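Local structure of kappa-carrageenase (Pseudoalteromonas carrageenovora, 1DYP) at residues A[70-75]-A[239-244]; A[150-155]-A[182-187]; A[192-197]-A[207-212]. The protein catalyses the endohydrolysis of beta-1,4 linkages between D-galactose 4-sulfate and 3,6-anhydro-D-galactose in kappa-carrageenans, here represented by its catalytic domain, a member of glycoside hydrolase family 16. The protein carries 1 engineered substitution. All coordinates share one frame; numbering follows the deposited sequence.

Contact 1 of 3, residues A[70-75]-A[239-244]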
loop_
_atom_site.group_PDB
_atom_site.type_symbol
_atom_site.label_atom_id
_atom_site.label_comp_id
_atom_site.label_asym_id
_atom_site.label_seq_id
_atom_site.Cartn_x
_atom_site.Cartn_y
_atom_site.Cartn_z
ATOM N N ASP A 70 15.599 0.673 -15.019
ATOM C CA ASP A 70 16.787 0.172 -14.342
ATOM C C ASP A 70 17.447 1.385 -13.688
ATOM O O ASP A 70 18.379 1.980 -14.236
ATOM C CB ASP A 70 17.706 -0.475 -15.382
ATOM C CG ASP A 70 19.021 -0.958 -14.805
ATOM O OD1 ASP A 70 19.217 -0.897 -13.572
ATOM O OD2 ASP A 70 19.860 -1.408 -15.611
ATOM N N GLY A 71 16.932 1.751 -12.519
ATOM C CA GLY A 71 17.438 2.899 -11.786
ATOM C C GLY A 71 18.926 2.902 -11.515
ATOM O O GLY A 71 19.574 3.943 -11.600
ATOM N N CYS A 72 19.476 1.743 -11.176
ATOM C CA CYS A 72 20.901 1.655 -10.898
ATOM C C CYS A 72 21.717 2.184 -12.071
ATOM O O CYS A 72 22.735 2.850 -11.883
ATOM C CB CYS A 72 21.298 0.208 -10.620
ATOM S SG CYS A 72 20.702 -0.474 -9.040
ATOM N N ASN A 73 21.268 1.883 -13.284
ATOM C CA ASN A 73 21.963 2.333 -14.480
ATOM C C ASN A 73 21.295 3.534 -15.143
ATOM O O ASN A 73 21.707 3.959 -16.224
ATOM C CB ASN A 73 22.085 1.178 -15.477
ATOM C CG ASN A 73 23.062 0.118 -15.013
ATOM O OD1 ASN A 73 24.239 0.407 -14.789
ATOM N ND2 ASN A 73 22.584 -1.111 -14.860
ATOM N N GLN A 74 20.277 4.082 -14.486
ATOM C CA GLN A 74 19.554 5.241 -15.006
ATOM C C GLN A 74 19.172 5.024 -16.464
ATOM O O GLN A 74 19.450 5.861 -17.329
ATOM C CB GLN A 74 20.420 6.497 -14.877
ATOM C CG GLN A 74 20.672 6.916 -13.439
ATOM C CD GLN A 74 19.402 7.366 -12.741
ATOM O OE1 GLN A 74 18.821 8.394 -13.092
ATOM N NE2 GLN A 74 18.960 6.595 -11.753
ATOM N N GLN A 75 18.520 3.899 -16.731
ATOM C CA GLN A 75 18.122 3.570 -18.092
ATOM C C GLN A 75 16.849 2.746 -18.145
ATOM O O GLN A 75 16.593 1.921 -17.269
ATOM C CB GLN A 75 19.231 2.773 -18.775
ATOM C CG GLN A 75 19.500 1.438 -18.092
ATOM C CD GLN A 75 20.608 0.644 -18.748
ATOM O OE1 GLN A 75 21.315 1.149 -19.622
ATOM N NE2 GLN A 75 20.772 -0.608 -18.323
ATOM N N GLN A 239 15.256 -8.347 -5.141
ATOM C CA GLN A 239 16.478 -7.775 -4.604
ATOM C C GLN A 239 16.096 -6.306 -4.517
ATOM O O GLN A 239 15.212 -5.851 -5.245
ATOM C CB GLN A 239 17.657 -7.930 -5.565
ATOM C CG GLN A 239 18.026 -9.361 -5.911
ATOM C CD GLN A 239 18.459 -10.185 -4.709
ATOM O OE1 GLN A 239 18.631 -9.666 -3.602
ATOM N NE2 GLN A 239 18.647 -11.482 -4.928
ATOM N N TRP A 240 16.741 -5.565 -3.630
ATOM C CA TRP A 240 16.437 -4.153 -3.486
ATOM C C TRP A 240 17.718 -3.342 -3.540
ATOM O O TRP A 240 18.626 -3.537 -2.733
ATOM C CB TRP A 240 15.694 -3.905 -2.170
ATOM C CG TRP A 240 15.571 -2.459 -1.818
ATOM C CD1 TRP A 240 16.478 -1.702 -1.129
ATOM C CD2 TRP A 240 14.497 -1.581 -2.164
ATOM N NE1 TRP A 240 16.034 -0.410 -1.026
ATOM C CE2 TRP A 240 14.820 -0.305 -1.654
ATOM C CE3 TRP A 240 13.293 -1.747 -2.858
ATOM C CZ2 TRP A 240 13.981 0.803 -1.814
ATOM C CZ3 TRP A 240 12.458 -0.648 -3.019
ATOM C CH2 TRP A 240 12.808 0.612 -2.499
ATOM N N LYS A 241 17.783 -2.434 -4.505
ATOM C CA LYS A 241 18.952 -1.591 -4.686
ATOM C C LYS A 241 18.571 -0.363 -5.501
ATOM O O LYS A 241 17.624 -0.400 -6.287
ATOM C CB LYS A 241 20.055 -2.377 -5.404
ATOM C CG LYS A 241 19.611 -3.029 -6.712
ATOM C CD LYS A 241 20.779 -3.727 -7.390
ATOM C CE LYS A 241 20.383 -4.311 -8.738
ATOM N NZ LYS A 241 21.566 -4.903 -9.433
ATOM N N CYS A 242 19.314 0.720 -5.309
ATOM C CA CYS A 242 19.064 1.971 -6.018
ATOM C C CYS A 242 17.600 2.389 -5.894
ATOM O O CYS A 242 16.973 2.824 -6.860
ATOM C CB CYS A 242 19.473 1.837 -7.491
ATOM S SG CYS A 242 21.076 0.986 -7.680
ATOM N N ASN A 243 17.074 2.228 -4.683
ATOM C CA ASN A 243 15.707 2.601 -4.338
ATOM C C ASN A 243 14.589 1.940 -5.138
ATOM O O ASN A 243 13.544 2.549 -5.379
ATOM C CB ASN A 243 15.570 4.124 -4.407
ATOM C CG ASN A 243 16.485 4.828 -3.421
ATOM O OD1 ASN A 243 16.483 4.514 -2.229
ATOM N ND2 ASN A 243 17.269 5.780 -3.910
ATOM N N GLN A 244 14.801 0.689 -5.530
ATOM C CA GLN A 244 13.788 -0.038 -6.288
ATOM C C GLN A 244 14.039 -1.534 -6.229
ATOM O O GLN A 244 15.115 -1.981 -5.828
ATOM C CB GLN A 244 13.808 0.393 -7.752
ATOM C CG GLN A 244 15.034 -0.124 -8.493
ATOM C CD GLN A 244 14.966 0.103 -9.984
ATOM O OE1 GLN A 244 15.145 1.219 -10.462
ATOM N NE2 GLN A 244 14.701 -0.964 -10.734
#

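Contact 2 of 3, residues A[150-155]-A[182-187]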
loop_
_atom_site.group_PDB
_atom_site.type_symbol
_atom_site.label_atom_id
_atom_site.label_comp_id
_atom_site.label_asym_id
_atom_site.label_seq_id
_atom_site.Cartn_x
_atom_site.Cartn_y
_atom_site.Cartn_z
ATOM N N ARG A 150 4.817 -12.441 11.598
ATOM C CA ARG A 150 3.995 -11.561 12.423
ATOM C C ARG A 150 4.480 -10.120 12.521
ATOM O O ARG A 150 3.873 -9.303 13.212
ATOM C CB ARG A 150 3.815 -12.156 13.823
ATOM C CG ARG A 150 3.040 -13.461 13.800
ATOM C CD ARG A 150 2.609 -13.921 15.183
ATOM N NE ARG A 150 1.825 -15.149 15.089
ATOM C CZ ARG A 150 1.141 -15.686 16.094
ATOM N NH1 ARG A 150 1.137 -15.106 17.286
ATOM N NH2 ARG A 150 0.454 -16.806 15.903
ATOM N N GLU A 151 5.564 -9.798 11.826
ATOM C CA GLU A 151 6.068 -8.428 11.851
ATOM C C GLU A 151 5.362 -7.642 10.752
ATOM O O GLU A 151 5.434 -8.000 9.575
ATOM C CB GLU A 151 7.578 -8.400 11.611
ATOM C CG GLU A 151 8.210 -7.013 11.722
ATOM C CD GLU A 151 8.056 -6.403 13.108
ATOM O OE1 GLU A 151 7.933 -7.169 14.087
ATOM O OE2 GLU A 151 8.073 -5.159 13.225
ATOM N N SER A 152 4.667 -6.581 11.144
ATOM C CA SER A 152 3.959 -5.748 10.178
ATOM C C SER A 152 4.561 -4.354 10.135
ATOM O O SER A 152 5.142 -3.887 11.118
ATOM C CB SER A 152 2.471 -5.653 10.535
ATOM O OG SER A 152 2.277 -5.107 11.830
ATOM N N ASP A 153 4.432 -3.694 8.989
ATOM C CA ASP A 153 4.945 -2.340 8.831
ATOM C C ASP A 153 3.807 -1.350 8.589
ATOM O O ASP A 153 2.851 -1.640 7.878
ATOM C CB ASP A 153 5.937 -2.284 7.676
ATOM C CG ASP A 153 7.141 -3.147 7.924
ATOM O OD1 ASP A 153 7.793 -2.967 8.973
ATOM O OD2 ASP A 153 7.429 -4.004 7.073
ATOM N N HIS A 154 3.913 -0.176 9.198
ATOM C CA HIS A 154 2.906 0.882 9.081
ATOM C C HIS A 154 3.793 2.089 8.863
ATOM O O HIS A 154 4.100 2.839 9.789
ATOM C CB HIS A 154 2.129 0.936 10.394
ATOM C CG HIS A 154 1.628 -0.408 10.835
ATOM N ND1 HIS A 154 0.424 -0.930 10.417
ATOM C CD2 HIS A 154 2.202 -1.372 11.593
ATOM C CE1 HIS A 154 0.277 -2.157 10.890
ATOM N NE2 HIS A 154 1.346 -2.448 11.605
ATOM N N ASP A 155 4.232 2.233 7.616
ATOM C CA ASP A 155 5.176 3.274 7.235
ATOM C C ASP A 155 4.696 4.485 6.433
ATOM O O ASP A 155 3.514 4.633 6.087
ATOM C CB ASP A 155 6.314 2.623 6.454
ATOM C CG ASP A 155 7.016 1.547 7.240
ATOM O OD1 ASP A 155 7.026 1.654 8.485
ATOM O OD2 ASP A 155 7.558 0.605 6.629
ATOM N N TYR A 182 5.712 -3.247 13.924
ATOM C CA TYR A 182 4.833 -3.842 14.920
ATOM C C TYR A 182 4.850 -5.360 14.889
ATOM O O TYR A 182 4.902 -5.974 13.823
ATOM C CB TYR A 182 3.405 -3.347 14.679
ATOM C CG TYR A 182 2.361 -3.847 15.655
ATOM C CD1 TYR A 182 2.419 -3.509 17.007
ATOM C CD2 TYR A 182 1.270 -4.593 15.211
ATOM C CE1 TYR A 182 1.414 -3.894 17.890
ATOM C CE2 TYR A 182 0.256 -4.984 16.087
ATOM C CZ TYR A 182 0.333 -4.627 17.423
ATOM O OH TYR A 182 -0.685 -4.976 18.279
ATOM N N HIS A 183 4.817 -5.961 16.071
ATOM C CA HIS A 183 4.775 -7.407 16.167
ATOM C C HIS A 183 3.310 -7.753 16.409
ATOM O O HIS A 183 2.768 -7.506 17.487
ATOM C CB HIS A 183 5.647 -7.904 17.322
ATOM C CG HIS A 183 5.656 -9.393 17.461
ATOM N ND1 HIS A 183 4.717 -10.076 18.203
ATOM C CD2 HIS A 183 6.449 -10.332 16.897
ATOM C CE1 HIS A 183 4.931 -11.375 18.089
ATOM N NE2 HIS A 183 5.975 -11.557 17.301
ATOM N N LEU A 184 2.669 -8.305 15.387
ATOM C CA LEU A 184 1.260 -8.666 15.474
ATOM C C LEU A 184 1.008 -9.752 16.512
ATOM O O LEU A 184 1.810 -10.671 16.673
ATOM C CB LEU A 184 0.760 -9.153 14.111
ATOM C CG LEU A 184 0.832 -8.167 12.942
ATOM C CD1 LEU A 184 0.655 -8.912 11.621
ATOM C CD2 LEU A 184 -0.238 -7.103 13.109
ATOM N N PRO A 185 -0.110 -9.648 17.243
ATOM C CA PRO A 185 -0.437 -10.652 18.258
ATOM C C PRO A 185 -1.194 -11.822 17.631
ATOM O O PRO A 185 -1.878 -12.582 18.320
ATOM C CB PRO A 185 -1.289 -9.866 19.248
ATOM C CG PRO A 185 -2.037 -8.934 18.359
ATOM C CD PRO A 185 -0.956 -8.450 17.401
ATOM N N PHE A 186 -1.047 -11.965 16.317
ATOM C CA PHE A 186 -1.716 -13.020 15.567
ATOM C C PHE A 186 -1.023 -13.205 14.222
ATOM O O PHE A 186 -0.198 -12.380 13.822
ATOM C CB PHE A 186 -3.183 -12.637 15.338
ATOM C CG PHE A 186 -3.365 -11.299 14.661
ATOM C CD1 PHE A 186 -3.189 -11.169 13.286
ATOM C CD2 PHE A 186 -3.689 -10.164 15.403
ATOM C CE1 PHE A 186 -3.331 -9.930 12.658
ATOM C CE2 PHE A 186 -3.833 -8.920 14.784
ATOM C CZ PHE A 186 -3.654 -8.803 13.408
ATOM N N ASP A 187 -1.349 -14.296 13.536
ATOM C CA ASP A 187 -0.788 -14.555 12.215
ATOM C C ASP A 187 -1.737 -13.815 11.277
ATOM O O ASP A 187 -2.919 -14.137 11.203
ATOM C CB ASP A 187 -0.817 -16.053 11.908
ATOM C CG ASP A 187 -0.096 -16.394 10.624
ATOM O OD1 ASP A 187 -0.256 -15.650 9.636
ATOM O OD2 ASP A 187 0.627 -17.412 10.600
HETATM O O HOH W 1 2.085 -12.867 18.212
HETATM O O HOH W 2 2.327 -17.182 13.146
#

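Contact 3 of 3, residues A[192-197]-A[207-212]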
loop_
_atom_site.group_PDB
_atom_site.type_symbol
_atom_site.label_atom_id
_atom_site.label_comp_id
_atom_site.label_asym_id
_atom_site.label_seq_id
_atom_site.Cartn_x
_atom_site.Cartn_y
_atom_site.Cartn_z
ATOM N N PHE A 192 -9.603 -12.607 8.969
ATOM C CA PHE A 192 -9.497 -11.196 8.653
ATOM C C PHE A 192 -9.203 -10.351 9.876
ATOM O O PHE A 192 -9.614 -10.675 10.987
ATOM C CB PHE A 192 -10.786 -10.710 7.994
ATOM C CG PHE A 192 -11.031 -11.306 6.643
ATOM C CD1 PHE A 192 -11.523 -12.602 6.514
ATOM C CD2 PHE A 192 -10.731 -10.584 5.495
ATOM C CE1 PHE A 192 -11.713 -13.168 5.254
ATOM C CE2 PHE A 192 -10.916 -11.139 4.232
ATOM C CZ PHE A 192 -11.407 -12.436 4.110
ATOM N N HIS A 193 -8.475 -9.267 9.654
ATOM C CA HIS A 193 -8.123 -8.341 10.717
ATOM C C HIS A 193 -8.301 -6.942 10.165
ATOM O O HIS A 193 -8.286 -6.744 8.952
ATOM C CB HIS A 193 -6.684 -8.594 11.160
ATOM C CG HIS A 193 -6.488 -9.953 11.751
ATOM N ND1 HIS A 193 -6.713 -10.224 13.084
ATOM C CD2 HIS A 193 -6.192 -11.141 11.170
ATOM C CE1 HIS A 193 -6.568 -11.519 13.298
ATOM N NE2 HIS A 193 -6.254 -12.098 12.153
ATOM N N THR A 194 -8.486 -5.974 11.051
ATOM C CA THR A 194 -8.702 -4.606 10.611
ATOM C C THR A 194 -7.451 -3.760 10.734
ATOM O O THR A 194 -6.791 -3.738 11.773
ATOM C CB THR A 194 -9.842 -3.947 11.403
ATOM O OG1 THR A 194 -9.467 -3.826 12.780
ATOM C CG2 THR A 194 -11.098 -4.792 11.297
ATOM N N TYR A 195 -7.139 -3.067 9.647
ATOM C CA TYR A 195 -5.971 -2.210 9.569
ATOM C C TYR A 195 -6.466 -0.810 9.246
ATOM O O TYR A 195 -7.109 -0.588 8.220
ATOM C CB TYR A 195 -5.049 -2.729 8.467
ATOM C CG TYR A 195 -4.557 -4.131 8.743
ATOM C CD1 TYR A 195 -3.456 -4.354 9.570
ATOM C CD2 TYR A 195 -5.226 -5.238 8.221
ATOM C CE1 TYR A 195 -3.034 -5.645 9.873
ATOM C CE2 TYR A 195 -4.811 -6.539 8.519
ATOM C CZ TYR A 195 -3.716 -6.731 9.346
ATOM O OH TYR A 195 -3.302 -8.006 9.653
ATOM N N GLY A 196 -6.177 0.139 10.123
ATOM C CA GLY A 196 -6.647 1.482 9.873
ATOM C C GLY A 196 -5.646 2.564 10.181
ATOM O O GLY A 196 -4.604 2.328 10.793
ATOM N N VAL A 197 -5.964 3.767 9.730
ATOM C CA VAL A 197 -5.111 4.905 9.983
ATOM C C VAL A 197 -5.970 6.154 10.037
ATOM O O VAL A 197 -6.921 6.305 9.270
ATOM C CB VAL A 197 -4.024 5.067 8.888
ATOM C CG1 VAL A 197 -4.649 5.500 7.573
ATOM C CG2 VAL A 197 -2.977 6.070 9.350
ATOM N N TYR A 207 -3.723 1.815 13.322
ATOM C CA TYR A 207 -4.436 0.857 14.158
ATOM C C TYR A 207 -4.455 -0.544 13.566
ATOM O O TYR A 207 -4.477 -0.718 12.352
ATOM C CB TYR A 207 -5.896 1.281 14.342
ATOM C CG TYR A 207 -6.108 2.661 14.914
ATOM C CD1 TYR A 207 -5.923 3.800 14.132
ATOM C CD2 TYR A 207 -6.509 2.826 16.237
ATOM C CE1 TYR A 207 -6.136 5.074 14.657
ATOM C CE2 TYR A 207 -6.724 4.098 16.775
ATOM C CZ TYR A 207 -6.536 5.214 15.979
ATOM O OH TYR A 207 -6.755 6.468 16.500
ATOM N N VAL A 208 -4.455 -1.539 14.445
ATOM C CA VAL A 208 -4.550 -2.939 14.046
ATOM C C VAL A 208 -5.511 -3.564 15.051
ATOM O O VAL A 208 -5.229 -3.609 16.247
ATOM C CB VAL A 208 -3.197 -3.670 14.101
ATOM C CG1 VAL A 208 -3.399 -5.151 13.789
ATOM C CG2 VAL A 208 -2.237 -3.067 13.085
ATOM N N ASP A 209 -6.655 -4.026 14.560
ATOM C CA ASP A 209 -7.672 -4.616 15.421
ATOM C C ASP A 209 -7.989 -3.707 16.613
ATOM O O ASP A 209 -8.130 -4.169 17.748
ATOM C CB ASP A 209 -7.243 -6.008 15.904
ATOM C CG ASP A 209 -7.409 -7.079 14.832
ATOM O OD1 ASP A 209 -8.069 -6.812 13.808
ATOM O OD2 ASP A 209 -6.891 -8.201 15.018
ATOM N N GLY A 210 -8.086 -2.408 16.341
ATOM C CA GLY A 210 -8.425 -1.444 17.374
ATOM C C GLY A 210 -7.293 -0.873 18.203
ATOM O O GLY A 210 -7.466 0.156 18.855
ATOM N N GLU A 211 -6.139 -1.530 18.188
ATOM C CA GLU A 211 -4.986 -1.074 18.958
ATOM C C GLU A 211 -4.123 -0.099 18.172
ATOM O O GLU A 211 -3.922 -0.274 16.974
ATOM C CB GLU A 211 -4.139 -2.275 19.377
ATOM C CG GLU A 211 -4.863 -3.230 20.304
ATOM C CD GLU A 211 -5.174 -2.589 21.638
ATOM O OE1 GLU A 211 -4.219 -2.285 22.378
ATOM O OE2 GLU A 211 -6.368 -2.378 21.939
ATOM N N ILE A 212 -3.619 0.933 18.843
ATOM C CA ILE A 212 -2.756 1.903 18.177
ATOM C C ILE A 212 -1.369 1.281 18.058
ATOM O O ILE A 212 -0.758 0.908 19.064
ATOM C CB ILE A 212 -2.666 3.226 18.973
ATOM C CG1 ILE A 212 -4.033 3.915 18.989
ATOM C CG2 ILE A 212 -1.609 4.140 18.348
ATOM C CD1 ILE A 212 -4.071 5.213 19.782
HETATM O O HOH W 3 -7.992 -1.417 13.618
#

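Contact 1 of 3, residues A[70-75]-A[239-244]
Asp70 OD2 is gripped by two side-chain amides of its own turn, and the next residue, Gly71, gives its N-H across the contact to Gln244. Asn73 ND2 reaches Asp70 OD2 on its syn side at 2.8 Å, and Gln75 NE2 comes to Asp70 OD2 on the anti side at 3.0 Å, both from the same face of the carboxylate. The other oxygen, OD1, is held by Tyr246 OH, which also receives Cys72 N. From the opposite segment Gln244 OE1 accepts Gly71 N at 2.8 Å, the donor standing 40° out of the carbonyl plane. A beta carbon on Gly71 would run straight into this oxygen. Beside the bond, Cys72 SG and Cys242 SG are joined in a disulfide of 2.0 Å with a C-S-S-C torsion of 99°. The extended chain of Lys241 runs past the bridge, its CG 3.6 Å from Cys72 SG, on its way to a cation-pi contact with Tyr246. The disulfide thus ties the tip of one hairpin to another: residues 70-75 form a turn with a G1 beta bulge between strands 54-70 and 75-95, while Cys242 lies in the turn linking strands 238-241 and 244-247.

Contact 2 of 3, residues A[150-155]-A[182-187]
In the beta-sandwich characteristic of family 16 glycoside hydrolases, the start of strand 151-162 pairs antiparallel with the end of strand 181-183, setting Ser152 opposite Tyr182 as a hydrogen-bonded pair and Glu151 opposite His183 as a non-hydrogen-bonded one. Ser152 N gives its proton to Tyr182 O at 2.8 Å and Tyr182 N returns one to Ser152 O; beyond the strand, Leu184 N continues the ladder to Arg150 O. On the face carrying Ser152 and Tyr182, Ser152 OG meets the edge of the tyrosine ring in its plane and is hydrogen-bonded to His154 NE2 at 2.8 Å, while Leu184 CD2 packs 3.5 Å from the same OG. His154 ND1 is held in turn by Val140 O, so both ring nitrogens are engaged and the ring's rotation is fixed. On the other face Glu151 leaves with CG anti to the backbone N (chi1 -176°), then bends so that its carboxylate packs over the Tyr182 peptide without a hydrogen bond to it: OE2 is 3.1 Å from Tyr182 N, but at a poor angle. Glu151 OE1 lies 4.0 Å from His183 CB. An alanine here would remove the carboxylate and would probably leave the Tyr182 backbone and His183 CB more open on that side. The extended chain of Arg150 reaches the loop after strand 181-183, CG 3.4 Å from Phe186 O, with one guanidinium face over Phe186 C and Asp187 N. Two waters bridge it to the other segment: one takes Arg150 NH1 at 2.6 Å and donates to Leu184 O, and the other links Arg150 NE to Asp187 OD2, itself salt-bridged to Arg189.

Contact 3 of 3, residues A[192-197]-A[207-212]
The imidazole of His193 meets the carboxylate of Asp209 at its ring edge, while its stacking partner is the ring of Phe186; at the edge of the Tyr207 ring, in plane, lie Gly196 O and Gly210 O. They lie at the antiparallel hairpin of strands 193-199 and 203-208, Asp209 already in the type I' turn, Val208 to Glu211, that follows the second strand. His193 ND1 gives its proton to Asp209 OD2 at 2.8 Å, in the ring plane and on the syn lone pair, although ring and carboxylate planes stand 40° apart. The other oxygen, Asp209 OD1, takes the N-H of Thr194 at 2.9 Å, so the two ends of the carboxylate hold two successive residues of the neighbouring strand. Asp209 N answers with a bond to Thr194 O, and Gly196 and Tyr207 form the hydrogen-bonded pair beyond. Between them Tyr195 and Val208 lie side by side on the other face, Tyr195 CD1 3.9 Å from Val208 CG2. At Gly210's backbone angles a beta carbon would be jammed against the carbonyl O of Asp209. One water bridges turn and strand: it accepts from Gly210 N and is hydrogen-bonded to Thr194 OG1, each at 2.9 Å.

Contacts 2 and 3 form one patch, centres 10 Å apart; contact 1 stands 28 and 33 Å from them, centre to centre, and encloses both along the chain. Phe186 is the main joint: its CE2 lies 3.2 Å from Asp209 OD2 and its CE1 3.3 Å from His193 CG. His154 CE1 adds a second touch, 3.5 Å from Val208 CG2. The patch lies close to the catalytic residues: between side chains, His154 is about 6 Å from Asp139 and Ser152 about 7 Å from the proton donor Glu142. Likewise Gln244 of contact 1 is about 12 Å from the nucleophile Glu137 and about 11 Å from Arg234, important for substrate recognition.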